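Local coordinates for protein type II restriction enzyme MunI (Mycoplasma, PDB 1D02) that recognises the double-stranded DNA sequence 5'-CAATTG-3' as a homodimer and cleaves it after the first C, leaving fragments with 5'-phosphates, at residues D[33-36]-D[37-40]. The protein carries 1 engineered substitution. Residues are numbered along the deposited sequence; the frame is centred on the assembly and turned at random.
Sequences AVFE and GTKY
Thr38 grips the carbonyl oxygen of Phe35 twice, and this fixes the turn that carries the chain from helix 27-34 into strand 40-44. The backbone bond, Thr38 N to Phe35 O at 2.9 Å with an N-H...O angle of 160°, closes a type II beta turn over Glu36 and Gly37; Gly37 supplies the positive phi expected at the third position of such a turn. The hydroxyl gives the second bond, Thr38 OG1 to Phe35 O at 2.8 Å. Both donors approach from the same face of the carbonyl plane. With chi1 at 75°, OG1 sits between the threonine's own N and carbonyl carbon, where it can also accept from the backbone: Tyr40 N lies 3.0 Å from Thr38 OG1, forming an ST turn. A water donates to Tyr40 O and, weakly, to Phe35 O.

The apolar contact is a CH-pi interaction. Tyr40 CB stands 3.5 Å from the centroid of the Phe35 ring and only 5° off its normal, hence almost over the centre of one face. The two rings themselves meet obliquely, with centroids 5.5 Å apart, so the methylene rather than the tyrosine ring covers the phenylalanine. Phe31 and Ile86 also pack against Phe35, while Leu10 touches both aromatic residues.

The hydroxyl thus works in both directions: donating to Phe35 O and accepting from Tyr40 N, it couples the turn to the first residue of strand 40-44, at one edge of the sheet within this chain, while the CH-pi contact ties the same two ends together through buried side chains.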
loop_
_atom_site.group_PDB
_atom_site.type_symbol
_atom_site.label_atom_id
_atom_site.label_comp_id
_atom_site.label_asym_id
_atom_site.label_seq_id
_atom_site.Cartn_x
_atom_site.Cartn_y
_atom_site.Cartn_z
ATOM N N ALA D 33 -2.615 -29.719 -3.340
ATOM C CA ALA D 33 -2.559 -30.870 -4.237
ATOM C C ALA D 33 -1.261 -30.899 -5.035
ATOM O O ALA D 33 -0.582 -31.929 -5.114
ATOM C CB ALA D 33 -3.757 -30.864 -5.208
ATOM N N VAL D 34 -0.920 -29.764 -5.629
ATOM C CA VAL D 34 0.261 -29.691 -6.477
ATOM C C VAL D 34 1.582 -29.844 -5.711
ATOM O O VAL D 34 2.649 -30.142 -6.301
ATOM C CB VAL D 34 0.206 -28.398 -7.356
ATOM C CG1 VAL D 34 0.938 -27.202 -6.703
ATOM C CG2 VAL D 34 0.784 -28.717 -8.710
ATOM N N PHE D 35 1.524 -29.667 -4.402
ATOM C CA PHE D 35 2.727 -29.841 -3.592
ATOM C C PHE D 35 2.854 -31.239 -2.992
ATOM O O PHE D 35 3.852 -31.535 -2.313
ATOM C CB PHE D 35 2.778 -28.805 -2.456
ATOM C CG PHE D 35 3.051 -27.388 -2.917
ATOM C CD1 PHE D 35 2.851 -26.313 -2.030
ATOM C CD2 PHE D 35 3.546 -27.117 -4.194
ATOM C CE1 PHE D 35 3.142 -25.009 -2.413
ATOM C CE2 PHE D 35 3.841 -25.814 -4.584
ATOM C CZ PHE D 35 3.635 -24.752 -3.682
ATOM N N GLU D 36 1.875 -32.110 -3.226
ATOM C CA GLU D 36 1.928 -33.460 -2.639
ATOM C C GLU D 36 3.196 -34.216 -2.986
ATOM O O GLU D 36 3.535 -34.368 -4.153
ATOM C CB GLU D 36 0.729 -34.314 -3.075
ATOM C CG GLU D 36 -0.580 -33.874 -2.433
ATOM C CD GLU D 36 -1.775 -34.671 -2.932
ATOM O OE1 GLU D 36 -2.914 -34.168 -2.800
ATOM O OE2 GLU D 36 -1.596 -35.805 -3.448
ATOM N N GLY D 37 3.900 -34.679 -1.958
ATOM C CA GLY D 37 5.118 -35.435 -2.201
ATOM C C GLY D 37 6.320 -34.612 -2.599
ATOM O O GLY D 37 7.379 -35.180 -2.882
ATOM N N THR D 38 6.188 -33.286 -2.621
ATOM C CA THR D 38 7.323 -32.440 -2.986
ATOM C C THR D 38 7.931 -31.798 -1.741
ATOM O O THR D 38 7.467 -32.002 -0.609
ATOM C CB THR D 38 6.912 -31.284 -3.938
ATOM O OG1 THR D 38 6.226 -30.276 -3.179
ATOM C CG2 THR D 38 5.967 -31.791 -5.063
ATOM N N LYS D 39 8.963 -31.000 -1.970
ATOM C CA LYS D 39 9.638 -30.314 -0.886
ATOM C C LYS D 39 8.911 -29.024 -0.517
ATOM O O LYS D 39 9.288 -28.366 0.456
ATOM C CB LYS D 39 11.089 -29.983 -1.287
ATOM C CG LYS D 39 11.204 -29.028 -2.456
ATOM C CD LYS D 39 12.630 -29.049 -3.035
ATOM C CE LYS D 39 12.745 -28.128 -4.240
ATOM N NZ LYS D 39 14.094 -28.197 -4.902
ATOM N N TYR D 40 7.880 -28.663 -1.285
ATOM C CA TYR D 40 7.147 -27.439 -0.982
ATOM C C TYR D 40 5.954 -27.704 -0.087
ATOM O O TYR D 40 5.321 -28.756 -0.175
ATOM C CB TYR D 40 6.650 -26.744 -2.259
ATOM C CG TYR D 40 7.742 -26.456 -3.260
ATOM C CD1 TYR D 40 8.029 -27.364 -4.268
ATOM C CD2 TYR D 40 8.527 -25.303 -3.159
ATOM C CE1 TYR D 40 9.081 -27.145 -5.163
ATOM C CE2 TYR D 40 9.603 -25.070 -4.051
ATOM C CZ TYR D 40 9.871 -26.006 -5.047
ATOM O OH TYR D 40 10.960 -25.843 -5.884
HETATM O O HOH W 1 3.650 -30.531 0.891
#